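Hypothetical protein ylbA (Escherichia coli, PDB 1RC6) catalyses the manganese-dependent deamination of (S)-ureidoglycine to (S)-ureidoglycolate and ammonia in the degradation of allantoin. Local coordinates at residues A[74-79]-A[115-120]; A[80-85]-A[108-113]; A[132-137]-A[176-181]; A[167-172]-A[180-185]. One frame throughout, in Å; residues are numbered along the deposited sequence.

Contact 1: residues A[74-79]-A[115-120]; sequences QGFGGE and SLMTFV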
loop_
_atom_site.group_PDB
_atom_site.type_symbol
_atom_site.label_atom_id
_atom_site.label_comp_id
_atom_site.label_asym_id
_atom_site.label_seq_id
_atom_site.Cartn_x
_atom_site.Cartn_y
_atom_site.Cartn_z
ATOM N N GLN A 74 16.640 -11.435 4.935
ATOM C CA GLN A 74 16.325 -12.827 4.705
ATOM C C GLN A 74 15.606 -13.098 3.398
ATOM O O GLN A 74 15.744 -14.171 2.835
ATOM C CB GLN A 74 15.484 -13.345 5.856
ATOM C CG GLN A 74 14.902 -14.722 5.640
ATOM C CD GLN A 74 14.118 -15.192 6.853
ATOM O OE1 GLN A 74 14.640 -15.198 7.972
ATOM N NE2 GLN A 74 12.862 -15.583 6.641
ATOM N N GLY A 75 14.845 -12.130 2.910
ATOM C CA GLY A 75 14.112 -12.345 1.679
ATOM C C GLY A 75 12.628 -12.335 1.994
ATOM O O GLY A 75 12.122 -13.239 2.663
ATOM N N PHE A 76 11.931 -11.317 1.497
ATOM C CA PHE A 76 10.514 -11.149 1.753
ATOM C C PHE A 76 9.545 -12.039 0.983
ATOM O O PHE A 76 8.670 -12.677 1.593
ATOM C CB PHE A 76 10.126 -9.681 1.549
ATOM C CG PHE A 76 8.658 -9.408 1.732
ATOM C CD1 PHE A 76 7.992 -9.844 2.873
ATOM C CD2 PHE A 76 7.942 -8.708 0.764
ATOM C CE1 PHE A 76 6.629 -9.585 3.051
ATOM C CE2 PHE A 76 6.581 -8.442 0.928
ATOM C CZ PHE A 76 5.922 -8.880 2.074
ATOM N N GLY A 77 9.673 -12.093 -0.334
ATOM C CA GLY A 77 8.739 -12.903 -1.113
ATOM C C GLY A 77 8.311 -14.312 -0.684
ATOM O O GLY A 77 7.994 -14.575 0.472
ATOM N N GLY A 78 8.292 -15.227 -1.654
ATOM C CA GLY A 78 7.894 -16.606 -1.408
ATOM C C GLY A 78 7.406 -17.221 -2.711
ATOM O O GLY A 78 7.068 -16.491 -3.646
ATOM N N GLU A 79 7.362 -18.548 -2.791
ATOM C CA GLU A 79 6.916 -19.212 -4.016
ATOM C C GLU A 79 5.480 -18.872 -4.400
ATOM O O GLU A 79 4.571 -18.946 -3.575
ATOM C CB GLU A 79 7.067 -20.735 -3.892
ATOM C CG GLU A 79 8.502 -21.228 -4.046
ATOM C CD GLU A 79 9.119 -20.813 -5.376
ATOM O OE1 GLU A 79 8.570 -21.208 -6.429
ATOM O OE2 GLU A 79 10.148 -20.094 -5.369
ATOM N N SER A 115 10.729 -14.256 -6.945
ATOM C CA SER A 115 11.866 -13.378 -6.737
ATOM C C SER A 115 11.874 -12.699 -5.380
ATOM O O SER A 115 11.399 -11.579 -5.243
ATOM C CB SER A 115 11.931 -12.320 -7.832
ATOM O OG SER A 115 12.176 -12.917 -9.088
ATOM N N LEU A 116 12.407 -13.393 -4.378
ATOM C CA LEU A 116 12.526 -12.849 -3.039
ATOM C C LEU A 116 13.110 -11.447 -3.080
ATOM O O LEU A 116 13.942 -11.121 -3.935
ATOM C CB LEU A 116 13.429 -13.729 -2.204
ATOM C CG LEU A 116 12.730 -14.795 -1.362
ATOM C CD1 LEU A 116 11.556 -15.385 -2.125
ATOM C CD2 LEU A 116 13.755 -15.847 -0.953
ATOM N N MET A 117 12.674 -10.619 -2.142
ATOM C CA MET A 117 13.123 -9.236 -2.054
ATOM C C MET A 117 13.779 -9.009 -0.693
ATOM O O MET A 117 13.362 -9.595 0.311
ATOM C CB MET A 117 11.917 -8.315 -2.207
ATOM C CG MET A 117 12.115 -6.904 -1.706
ATOM S SD MET A 117 10.541 -6.001 -1.457
ATOM C CE MET A 117 9.794 -6.084 -3.125
ATOM N N THR A 118 14.827 -8.194 -0.665
ATOM C CA THR A 118 15.480 -7.870 0.595
ATOM C C THR A 118 15.606 -6.371 0.597
ATOM O O THR A 118 15.637 -5.748 -0.462
ATOM C CB THR A 118 16.874 -8.505 0.739
ATOM O OG1 THR A 118 17.642 -8.261 -0.443
ATOM C CG2 THR A 118 16.747 -10.008 0.990
ATOM N N PHE A 119 15.644 -5.778 1.780
ATOM C CA PHE A 119 15.743 -4.334 1.856
ATOM C C PHE A 119 16.235 -3.923 3.212
ATOM O O PHE A 119 16.018 -4.613 4.198
ATOM C CB PHE A 119 14.388 -3.680 1.582
ATOM C CG PHE A 119 13.277 -4.267 2.377
ATOM C CD1 PHE A 119 12.412 -5.202 1.807
ATOM C CD2 PHE A 119 13.125 -3.940 3.719
ATOM C CE1 PHE A 119 11.412 -5.808 2.571
ATOM C CE2 PHE A 119 12.132 -4.538 4.494
ATOM C CZ PHE A 119 11.272 -5.476 3.919
ATOM N N VAL A 120 16.909 -2.789 3.252
ATOM C CA VAL A 120 17.459 -2.286 4.479
ATOM C C VAL A 120 17.493 -0.789 4.421
ATOM O O VAL A 120 17.593 -0.186 3.354
ATOM C CB VAL A 120 18.898 -2.791 4.706
ATOM C CG1 VAL A 120 19.539 -2.050 5.873
ATOM C CG2 VAL A 120 18.875 -4.256 5.013
#
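The amide of Phe-76 donates to the carbonyl oxygen of Met-117 (N to O, 2.5 Å), nearly straight at 167° and in the carbonyl plane. The same oxygen receives a CA-H...O contact from Gly-75, with CA 3.2 Å from Met-117 O. On both sides of this carbonyl, aliphatic tips lie alongside the glycine backbone: CD1 of Leu-116 is 3.3 Å from Gly-78 N, and CG2 of Thr-118 lies 3.4 Å from Gly-75 N. At the backbone angles of Gly-75, a CB would run into the preceding carbonyl oxygen, so the chain path there depends on the missing side chain.

The loop between strands 60-67 and 81-89 is thereby fastened to the segment that runs into strand 118-121 in the N-terminal cupin barrel. Phe-76, its CG anti to the backbone N (chi1 177°), sends its ring away from residues 115-120 and onto Leu-131. Its CB is 4.2 Å from Phe-119 CE1, while Met-117 SD stands obliquely to the ring, 4.4 Å from Phe-76 CD2.

Further out, Asn-72 OD1 accepts the Gly-75 amide, and Asn-72 also shares a backbone hydrogen bond with Phe-119. Backbone bonding between Thr-118 and Lys-95 pairs the strand with strand 91-96.

Contact 2: residues A[80-85]-A[108-113]; sequences GIETFL and YLYCPP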
loop_
_atom_site.group_PDB
_atom_site.type_symbol
_atom_site.label_atom_id
_atom_site.label_comp_id
_atom_site.label_asym_id
_atom_site.label_seq_id
_atom_site.Cartn_x
_atom_site.Cartn_y
_atom_site.Cartn_z
ATOM N N GLY A 80 5.284 -18.510 -5.666
ATOM C CA GLY A 80 3.957 -18.158 -6.141
ATOM C C GLY A 80 3.419 -16.884 -5.507
ATOM O O GLY A 80 2.238 -16.563 -5.635
ATOM N N ILE A 81 4.295 -16.140 -4.841
ATOM C CA ILE A 81 3.911 -14.918 -4.165
ATOM C C ILE A 81 4.562 -13.703 -4.797
ATOM O O ILE A 81 5.782 -13.677 -4.948
ATOM C CB ILE A 81 4.318 -14.999 -2.684
ATOM C CG1 ILE A 81 3.421 -16.017 -1.975
ATOM C CG2 ILE A 81 4.256 -13.624 -2.036
ATOM C CD1 ILE A 81 3.795 -16.251 -0.549
ATOM N N GLU A 82 3.757 -12.712 -5.180
ATOM C CA GLU A 82 4.297 -11.482 -5.764
ATOM C C GLU A 82 4.297 -10.404 -4.667
ATOM O O GLU A 82 3.440 -10.420 -3.775
ATOM C CB GLU A 82 3.461 -11.035 -6.977
ATOM C CG GLU A 82 2.003 -10.738 -6.682
ATOM C CD GLU A 82 1.179 -10.495 -7.948
ATOM O OE1 GLU A 82 1.703 -9.896 -8.924
ATOM O OE2 GLU A 82 -0.006 -10.888 -7.969
ATOM N N THR A 83 5.255 -9.482 -4.719
ATOM C CA THR A 83 5.343 -8.448 -3.697
ATOM C C THR A 83 5.533 -7.071 -4.263
ATOM O O THR A 83 5.889 -6.917 -5.423
ATOM C CB THR A 83 6.501 -8.712 -2.729
ATOM O OG1 THR A 83 7.734 -8.647 -3.447
ATOM C CG2 THR A 83 6.361 -10.081 -2.089
ATOM N N PHE A 84 5.305 -6.068 -3.425
ATOM C CA PHE A 84 5.445 -4.675 -3.832
ATOM C C PHE A 84 5.866 -3.828 -2.644
ATOM O O PHE A 84 5.288 -3.932 -1.562
ATOM C CB PHE A 84 4.114 -4.168 -4.402
ATOM C CG PHE A 84 4.090 -2.694 -4.684
ATOM C CD1 PHE A 84 3.797 -1.787 -3.679
ATOM C CD2 PHE A 84 4.386 -2.211 -5.961
ATOM C CE1 PHE A 84 3.800 -0.417 -3.933
ATOM C CE2 PHE A 84 4.391 -0.840 -6.227
ATOM C CZ PHE A 84 4.099 0.057 -5.211
ATOM N N LEU A 85 6.865 -2.983 -2.843
ATOM C CA LEU A 85 7.352 -2.124 -1.779
ATOM C C LEU A 85 7.302 -0.663 -2.212
ATOM O O LEU A 85 7.587 -0.345 -3.357
ATOM C CB LEU A 85 8.793 -2.511 -1.413
ATOM C CG LEU A 85 9.542 -1.688 -0.352
ATOM C CD1 LEU A 85 10.781 -2.435 0.115
ATOM C CD2 LEU A 85 9.909 -0.333 -0.909
ATOM N N TYR A 108 9.789 2.784 -5.604
ATOM C CA TYR A 108 9.015 1.568 -5.474
ATOM C C TYR A 108 9.692 0.389 -6.144
ATOM O O TYR A 108 10.550 0.559 -7.024
ATOM C CB TYR A 108 7.624 1.751 -6.071
ATOM C CG TYR A 108 7.578 1.876 -7.585
ATOM C CD1 TYR A 108 7.821 3.095 -8.219
ATOM C CD2 TYR A 108 7.242 0.780 -8.380
ATOM C CE1 TYR A 108 7.722 3.219 -9.610
ATOM C CE2 TYR A 108 7.140 0.892 -9.758
ATOM C CZ TYR A 108 7.378 2.114 -10.371
ATOM O OH TYR A 108 7.244 2.217 -11.744
ATOM N N LEU A 109 9.298 -0.812 -5.725
ATOM C CA LEU A 109 9.835 -2.038 -6.283
ATOM C C LEU A 109 8.817 -3.176 -6.282
ATOM O O LEU A 109 8.306 -3.566 -5.230
ATOM C CB LEU A 109 11.070 -2.496 -5.506
ATOM C CG LEU A 109 11.537 -3.904 -5.898
ATOM C CD1 LEU A 109 11.963 -3.923 -7.352
ATOM C CD2 LEU A 109 12.682 -4.333 -5.009
ATOM N N TYR A 110 8.536 -3.706 -7.470
ATOM C CA TYR A 110 7.627 -4.834 -7.620
ATOM C C TYR A 110 8.440 -6.076 -7.970
ATOM O O TYR A 110 9.376 -6.013 -8.759
ATOM C CB TYR A 110 6.595 -4.581 -8.731
ATOM C CG TYR A 110 5.852 -5.845 -9.125
ATOM C CD1 TYR A 110 6.416 -6.756 -10.008
ATOM C CD2 TYR A 110 4.641 -6.191 -8.518
ATOM C CE1 TYR A 110 5.809 -7.986 -10.269
ATOM C CE2 TYR A 110 4.025 -7.413 -8.773
ATOM C CZ TYR A 110 4.620 -8.309 -9.647
ATOM O OH TYR A 110 4.049 -9.537 -9.875
ATOM N N CYS A 111 8.080 -7.206 -7.384
ATOM C CA CYS A 111 8.764 -8.459 -7.670
ATOM C C CYS A 111 7.781 -9.541 -8.094
ATOM O O CYS A 111 6.811 -9.823 -7.387
ATOM C CB CYS A 111 9.528 -8.967 -6.446
ATOM S SG CYS A 111 10.998 -8.018 -6.004
ATOM N N PRO A 112 8.016 -10.163 -9.262
ATOM C CA PRO A 112 7.114 -11.220 -9.718
ATOM C C PRO A 112 7.254 -12.376 -8.748
ATOM O O PRO A 112 8.136 -12.376 -7.902
ATOM C CB PRO A 112 7.651 -11.561 -11.104
ATOM C CG PRO A 112 9.129 -11.308 -10.948
ATOM C CD PRO A 112 9.128 -9.982 -10.215
ATOM N N PRO A 113 6.382 -13.380 -8.863
ATOM C CA PRO A 113 6.401 -14.561 -7.993
ATOM C C PRO A 113 7.765 -15.219 -7.943
ATOM O O PRO A 113 8.431 -15.349 -8.962
ATOM C CB PRO A 113 5.378 -15.480 -8.635
ATOM C CG PRO A 113 4.437 -14.534 -9.274
ATOM C CD PRO A 113 5.334 -13.504 -9.887
#
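Two neighbouring antiparallel strands meet here inside the six-stranded sheet of the N-terminal domain, their short axes 4.7 Å apart and 177° from parallel. Thr-83 and Cys-111 form a hydrogen-bonded pair, with Cys-111 N to Thr-83 O at 3.0 Å, although that donor sits above the carbonyl plane. Leu-85 and Leu-109 form the next such pair, with Leu-85 N to Leu-109 O at 2.8 Å and in plane. Between them Phe-84 faces Tyr-110 as a non-hydrogen-bonded pair. Beyond the Thr-83/Cys-111 pair the chains still touch, Pro-113 CA directing its hydrogen at Ile-81 O from 3.2 Å.

The alternation divides the side chains as expected for a cupin beta-barrel. Thr-83, Leu-85, Leu-109 and Cys-111 turn to one face, where Met-117 and strand 91-96 of the opposing sheet cover them; Thr-83 OG1 lies 3.5 Å from Cys-111 CB. Phe-84 and Tyr-110 turn to the other face, against Met-181 and Phe-177.

On that second face Tyr-110 OH donates to Glu-82 OE1 at 2.6 Å. The oxygen lies at the ring edge, in its plane, and accepts through its anti lone pair, with carboxylate and ring planes 76° apart. A phenylalanine in place of Tyr-110 would remove the hydroxyl and would probably leave the buried Glu-82 carboxylate less firmly oriented. Glu-82 OE2 lies close to Asp-178 OD1, a proximity that may raise the pKa of one of the two acids. Nearer the other end, the Phe-84 side chain crosses that of Tyr-108 obliquely, CE2 3.9 Å from Tyr-108 CD2.

Contact 3: residues A[132-137]-A[176-181]; sequences YKRRYV and GFDMNM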
loop_
_atom_site.group_PDB
_atom_site.type_symbol
_atom_site.label_atom_id
_atom_site.label_comp_id
_atom_site.label_asym_id
_atom_site.label_seq_id
_atom_site.Cartn_x
_atom_site.Cartn_y
_atom_site.Cartn_z
ATOM N N TYR A 132 3.455 -5.002 0.557
ATOM C CA TYR A 132 2.275 -5.680 0.065
ATOM C C TYR A 132 2.632 -6.991 -0.600
ATOM O O TYR A 132 3.651 -7.090 -1.281
ATOM C CB TYR A 132 1.568 -4.772 -0.937
ATOM C CG TYR A 132 0.364 -5.375 -1.623
ATOM C CD1 TYR A 132 0.509 -6.265 -2.680
ATOM C CD2 TYR A 132 -0.931 -5.020 -1.239
ATOM C CE1 TYR A 132 -0.611 -6.777 -3.347
ATOM C CE2 TYR A 132 -2.049 -5.530 -1.896
ATOM C CZ TYR A 132 -1.884 -6.399 -2.951
ATOM O OH TYR A 132 -2.990 -6.846 -3.649
ATOM N N LYS A 133 1.797 -8.003 -0.401
ATOM C CA LYS A 133 2.038 -9.293 -1.023
ATOM C C LYS A 133 0.713 -9.992 -1.263
ATOM O O LYS A 133 -0.242 -9.780 -0.534
ATOM C CB LYS A 133 2.917 -10.172 -0.137
ATOM C CG LYS A 133 2.221 -10.677 1.128
ATOM C CD LYS A 133 3.040 -11.750 1.841
ATOM C CE LYS A 133 2.349 -12.211 3.102
ATOM N NZ LYS A 133 3.077 -13.304 3.795
ATOM N N ARG A 134 0.661 -10.817 -2.302
ATOM C CA ARG A 134 -0.539 -11.586 -2.631
ATOM C C ARG A 134 -0.100 -12.816 -3.414
ATOM O O ARG A 134 1.036 -12.891 -3.877
ATOM C CB ARG A 134 -1.524 -10.771 -3.480
ATOM C CG ARG A 134 -1.098 -10.563 -4.904
ATOM C CD ARG A 134 -2.125 -9.783 -5.707
ATOM N NE ARG A 134 -3.401 -10.489 -5.832
ATOM C CZ ARG A 134 -4.522 -10.102 -5.224
ATOM N NH1 ARG A 134 -4.526 -9.016 -4.453
ATOM N NH2 ARG A 134 -5.635 -10.806 -5.371
ATOM N N ARG A 135 -0.997 -13.784 -3.547
ATOM C CA ARG A 135 -0.682 -14.986 -4.287
ATOM C C ARG A 135 -0.994 -14.721 -5.761
ATOM O O ARG A 135 -2.148 -14.513 -6.149
ATOM C CB ARG A 135 -1.489 -16.166 -3.737
ATOM C CG ARG A 135 -1.151 -17.504 -4.370
ATOM C CD ARG A 135 -1.200 -18.620 -3.333
ATOM N NE ARG A 135 -2.482 -18.697 -2.629
ATOM C CZ ARG A 135 -2.734 -19.519 -1.611
ATOM N NH1 ARG A 135 -1.793 -20.344 -1.165
ATOM N NH2 ARG A 135 -3.928 -19.515 -1.030
ATOM N N TYR A 136 0.050 -14.704 -6.575
ATOM C CA TYR A 136 -0.092 -14.446 -7.998
ATOM C C TYR A 136 -0.923 -15.467 -8.786
ATOM O O TYR A 136 -0.859 -16.674 -8.536
ATOM C CB TYR A 136 1.286 -14.329 -8.631
ATOM C CG TYR A 136 1.241 -14.159 -10.124
ATOM C CD1 TYR A 136 1.451 -15.242 -10.975
ATOM C CD2 TYR A 136 0.954 -12.922 -10.687
ATOM C CE1 TYR A 136 1.377 -15.091 -12.357
ATOM C CE2 TYR A 136 0.873 -12.754 -12.069
ATOM C CZ TYR A 136 1.085 -13.840 -12.899
ATOM O OH TYR A 136 1.010 -13.668 -14.267
ATOM N N VAL A 137 -1.701 -14.974 -9.746
ATOM C CA VAL A 137 -2.522 -15.856 -10.561
ATOM C C VAL A 137 -2.049 -15.890 -12.005
ATOM O O VAL A 137 -2.245 -14.943 -12.776
ATOM C CB VAL A 137 -3.992 -15.450 -10.533
ATOM C CG1 VAL A 137 -4.771 -16.313 -11.503
ATOM C CG2 VAL A 137 -4.535 -15.617 -9.134
ATOM N N GLY A 176 -0.022 -9.928 -18.034
ATOM C CA GLY A 176 1.046 -10.603 -17.320
ATOM C C GLY A 176 0.871 -10.261 -15.857
ATOM O O GLY A 176 1.151 -11.081 -14.959
ATOM N N PHE A 177 0.384 -9.042 -15.626
ATOM C CA PHE A 177 0.138 -8.557 -14.279
ATOM C C PHE A 177 -1.309 -8.805 -13.865
ATOM O O PHE A 177 -2.235 -8.609 -14.644
ATOM C CB PHE A 177 0.468 -7.071 -14.188
ATOM C CG PHE A 177 1.941 -6.774 -14.238
ATOM C CD1 PHE A 177 2.648 -6.499 -13.074
ATOM C CD2 PHE A 177 2.631 -6.816 -15.444
ATOM C CE1 PHE A 177 4.022 -6.274 -13.115
ATOM C CE2 PHE A 177 3.990 -6.594 -15.494
ATOM C CZ PHE A 177 4.689 -6.323 -14.330
ATOM N N ASP A 178 -1.485 -9.249 -12.625
ATOM C CA ASP A 178 -2.799 -9.532 -12.087
ATOM C C ASP A 178 -3.141 -8.536 -10.972
ATOM O O ASP A 178 -4.029 -8.781 -10.163
ATOM C CB ASP A 178 -2.831 -10.963 -11.550
ATOM C CG ASP A 178 -1.960 -11.146 -10.324
ATOM O OD1 ASP A 178 -1.226 -10.203 -9.958
ATOM O OD2 ASP A 178 -2.011 -12.246 -9.727
ATOM N N MET A 179 -2.429 -7.414 -10.931
ATOM C CA MET A 179 -2.686 -6.400 -9.915
ATOM C C MET A 179 -2.050 -5.097 -10.333
ATOM O O MET A 179 -1.400 -5.022 -11.366
ATOM C CB MET A 179 -2.088 -6.812 -8.572
ATOM C CG MET A 179 -0.604 -7.039 -8.653
ATOM S SD MET A 179 0.286 -6.573 -7.168
ATOM C CE MET A 179 0.430 -8.053 -6.446
ATOM N N ASN A 180 -2.251 -4.068 -9.523
ATOM C CA ASN A 180 -1.660 -2.774 -9.790
ATOM C C ASN A 180 -1.746 -1.919 -8.537
ATOM O O ASN A 180 -2.601 -2.145 -7.691
ATOM C CB ASN A 180 -2.366 -2.093 -10.953
ATOM C CG ASN A 180 -1.449 -1.143 -11.717
ATOM O OD1 ASN A 180 -1.689 -0.835 -12.884
ATOM N ND2 ASN A 180 -0.402 -0.670 -11.060
ATOM N N MET A 181 -0.827 -0.970 -8.403
ATOM C CA MET A 181 -0.805 -0.065 -7.263
ATOM C C MET A 181 -1.041 1.331 -7.833
ATOM O O MET A 181 -0.532 1.663 -8.904
ATOM C CB MET A 181 0.556 -0.104 -6.548
ATOM C CG MET A 181 0.924 -1.416 -5.851
ATOM S SD MET A 181 -0.047 -1.826 -4.364
ATOM C CE MET A 181 -0.379 -0.214 -3.728
#
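The Tyr-136 ring crosses the Asp-178 carboxylate obliquely, the two planes 48° apart. CD2 of Tyr-136 lies 3.2 Å from Asp-178 OD2, and beyond it the phenol ends on the backbone: Tyr-136 OH donates to Gly-176 O at 2.7 Å, in the carbonyl plane and on a lone pair. Asp-178 CG takes the crowded position between backbone N and carbonyl carbon (chi1 68°), which directs OD2 to the amide of Val-137; that N is 2.7 Å from OD2 and approaches from above the carboxylate plane. One ring and one carboxylate thus bind the backbones of both segments. A leucine in place of Tyr-136 would remove the phenol and is likely to leave the Gly-176 carbonyl without this donor and loosen the join there.

The second cluster centres on Tyr-132. Met-181 places its sulfur over a face of the ring, SD 4.6 Å from the centroid and 15° off the normal, whereas Met-179 comes tip to tip, its CE at the ring edge and 3.5 Å from Tyr-132 CE1. Met-179 SD stands obliquely to the Tyr-132 ring, 5.0 Å from its centroid. Both methionines make Met-aromatic contacts. Arg-134 NH1 holds the tyrosine hydroxyl, 2.8 Å from Tyr-132 OH, with that oxygen in the guanidinium plane. Arg-134 NE remains 4.5 Å from Asp-178 OD2, opposite charges too distant for a salt bridge. NH2 of Arg-134 is bonded to Ser-58 OG, and Phe-59 stacks on Tyr-132.

Strand 127-135 of the N-terminal cupin domain packs in this way on strand 179-186 of the C-terminal one, the inter-domain seam of a bicupin.

Contact 4: residues A[167-172]-A[180-185]; sequences LLDFLP and NMHILS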
loop_
_atom_site.group_PDB
_atom_site.type_symbol
_atom_site.label_atom_id
_atom_site.label_comp_id
_atom_site.label_asym_id
_atom_site.label_seq_id
_atom_site.Cartn_x
_atom_site.Cartn_y
_atom_site.Cartn_z
ATOM N N LEU A 167 -3.889 10.787 -11.181
ATOM C CA LEU A 167 -3.859 9.351 -10.966
ATOM C C LEU A 167 -2.493 8.843 -11.389
ATOM O O LEU A 167 -1.927 9.330 -12.366
ATOM C CB LEU A 167 -4.914 8.641 -11.806
ATOM C CG LEU A 167 -4.771 7.120 -11.703
ATOM C CD1 LEU A 167 -4.951 6.707 -10.245
ATOM C CD2 LEU A 167 -5.782 6.413 -12.584
ATOM N N LEU A 168 -1.948 7.893 -10.637
ATOM C CA LEU A 168 -0.676 7.293 -10.999
ATOM C C LEU A 168 -0.842 5.781 -11.090
ATOM O O LEU A 168 -1.507 5.170 -10.247
ATOM C CB LEU A 168 0.406 7.617 -9.974
ATOM C CG LEU A 168 0.649 9.088 -9.657
ATOM C CD1 LEU A 168 2.004 9.231 -8.964
ATOM C CD2 LEU A 168 0.628 9.915 -10.944
ATOM N N ASP A 169 -0.266 5.190 -12.132
ATOM C CA ASP A 169 -0.311 3.747 -12.307
ATOM C C ASP A 169 1.126 3.263 -12.144
ATOM O O ASP A 169 2.014 3.638 -12.910
ATOM C CB ASP A 169 -0.848 3.377 -13.685
ATOM C CG ASP A 169 -2.270 3.842 -13.898
ATOM O OD1 ASP A 169 -2.896 4.285 -12.908
ATOM O OD2 ASP A 169 -2.761 3.757 -15.051
ATOM N N PHE A 170 1.346 2.431 -11.132
ATOM C CA PHE A 170 2.670 1.922 -10.820
ATOM C C PHE A 170 3.157 0.755 -11.642
ATOM O O PHE A 170 4.353 0.600 -11.835
ATOM C CB PHE A 170 2.713 1.512 -9.357
ATOM C CG PHE A 170 3.000 2.634 -8.427
ATOM C CD1 PHE A 170 4.297 2.920 -8.051
ATOM C CD2 PHE A 170 1.967 3.412 -7.919
ATOM C CE1 PHE A 170 4.567 3.971 -7.177
ATOM C CE2 PHE A 170 2.230 4.467 -7.044
ATOM C CZ PHE A 170 3.534 4.746 -6.674
ATOM N N LEU A 171 2.238 -0.069 -12.119
ATOM C CA LEU A 171 2.611 -1.264 -12.854
ATOM C C LEU A 171 2.070 -1.337 -14.262
ATOM O O LEU A 171 1.167 -0.609 -14.630
ATOM C CB LEU A 171 2.144 -2.496 -12.062
ATOM C CG LEU A 171 3.042 -3.105 -10.972
ATOM C CD1 LEU A 171 3.907 -2.049 -10.300
ATOM C CD2 LEU A 171 2.174 -3.829 -9.962
ATOM N N PRO A 172 2.637 -2.227 -15.084
ATOM C CA PRO A 172 2.172 -2.375 -16.467
ATOM C C PRO A 172 0.734 -2.906 -16.452
ATOM O O PRO A 172 0.350 -3.612 -15.526
ATOM C CB PRO A 172 3.161 -3.392 -17.055
ATOM C CG PRO A 172 4.399 -3.173 -16.259
ATOM C CD PRO A 172 3.871 -3.004 -14.857
ATOM N N ASN A 180 -2.251 -4.068 -9.523
ATOM C CA ASN A 180 -1.660 -2.774 -9.790
ATOM C C ASN A 180 -1.746 -1.919 -8.537
ATOM O O ASN A 180 -2.601 -2.145 -7.691
ATOM C CB ASN A 180 -2.366 -2.093 -10.953
ATOM C CG ASN A 180 -1.449 -1.143 -11.717
ATOM O OD1 ASN A 180 -1.689 -0.835 -12.884
ATOM N ND2 ASN A 180 -0.402 -0.670 -11.060
ATOM N N MET A 181 -0.827 -0.970 -8.403
ATOM C CA MET A 181 -0.805 -0.065 -7.263
ATOM C C MET A 181 -1.041 1.331 -7.833
ATOM O O MET A 181 -0.532 1.663 -8.904
ATOM C CB MET A 181 0.556 -0.104 -6.548
ATOM C CG MET A 181 0.924 -1.416 -5.851
ATOM S SD MET A 181 -0.047 -1.826 -4.364
ATOM C CE MET A 181 -0.379 -0.214 -3.728
ATOM N N HIS A 182 -1.822 2.145 -7.139
ATOM C CA HIS A 182 -2.086 3.491 -7.625
ATOM C C HIS A 182 -1.935 4.513 -6.511
ATOM O O HIS A 182 -2.026 4.181 -5.335
ATOM C CB HIS A 182 -3.513 3.610 -8.182
ATOM C CG HIS A 182 -3.828 2.645 -9.276
ATOM N ND1 HIS A 182 -4.259 1.362 -9.030
ATOM C CD2 HIS A 182 -3.780 2.776 -10.620
ATOM C CE1 HIS A 182 -4.467 0.741 -10.180
ATOM N NE2 HIS A 182 -4.183 1.580 -11.160
ATOM N N ILE A 183 -1.706 5.759 -6.898
ATOM C CA ILE A 183 -1.602 6.852 -5.951
ATOM C C ILE A 183 -2.542 7.935 -6.463
ATOM O O ILE A 183 -2.477 8.301 -7.634
ATOM C CB ILE A 183 -0.180 7.442 -5.885
ATOM C CG1 ILE A 183 0.673 6.666 -4.881
ATOM C CG2 ILE A 183 -0.260 8.917 -5.496
ATOM C CD1 ILE A 183 2.102 7.204 -4.726
ATOM N N LEU A 184 -3.428 8.423 -5.602
ATOM C CA LEU A 184 -4.359 9.489 -5.968
ATOM C C LEU A 184 -3.972 10.740 -5.187
ATOM O O LEU A 184 -3.705 10.664 -3.985
ATOM C CB LEU A 184 -5.801 9.096 -5.642
ATOM C CG LEU A 184 -6.658 8.670 -6.840
ATOM C CD1 LEU A 184 -8.003 8.144 -6.374
ATOM C CD2 LEU A 184 -6.844 9.859 -7.766
ATOM N N SER A 185 -3.929 11.884 -5.865
ATOM C CA SER A 185 -3.560 13.132 -5.209
ATOM C C SER A 185 -4.633 14.188 -5.448
ATOM O O SER A 185 -5.239 14.224 -6.516
ATOM C CB SER A 185 -2.207 13.618 -5.742
ATOM O OG SER A 185 -1.567 14.506 -4.833
#
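Strands 166-169 and 179-186 form a beta hairpin whose first strand is an edge strand, within this chain, of the seven-stranded sheet of the C-terminal domain; the short axes are 4.9 Å apart and antiparallel at 161°. Both backbone bonds between Leu-168 and Ile-183 are weak: Leu-168 N to Ile-183 O is 3.1 Å but bent, and the return bond is longer. A firmer bond follows at Phe-170, whose N lies 3.0 Å from Met-181 O and approaches nearly along the C=O axis (166°).

Side chains of both strands also meet. The Phe-170 ring turns its edge to the opposite strand, with CE2 3.5 Å from Ile-183 CG1 and Met-181 O also in the ring plane. Leu-168 and Ile-183 lie side by side, pointing the same way, their CB atoms 4.1 Å apart. On the other face, that of Leu-167, His-182 and Leu-184, Leu-167 CD1 comes obliquely to His-182, 4.0 Å from its CB, and also touches Leu-184. Tyr-108 of the N-terminal domain meets Phe-170 edge to face.

On the side of Leu-167, His-182 rests on Lys-253 and Leu-184 on Tyr-249, two residues that, by similarity, bind substrate. The strand thus lines the neighbourhood of the probable substrate pocket in the C-terminal cupin barrel.

From the N terminus, residues 74-79 open contact 1, which closes at 115-120, and contact 2 (80-85 with 108-113) is nested inside that loop. Both belong to the N-terminal cupin domain: contact 2 joins neighbours of the six-stranded sheet, while contact 1 brings a loop onto the opposing three-stranded sheet. Contact 3 starts after both are closed, leaving strand 127-135, beside strand 81-89, and returning at 176-181 to tie the N-terminal domain to the C-terminal one. Contact 4 opens inside the loop of contact 3 but runs on past its end to 185, so the two overlap, sharing Asn-180 and Met-181. Phe-84 touches Met-181 and Phe-170, linking contacts 2 and 4.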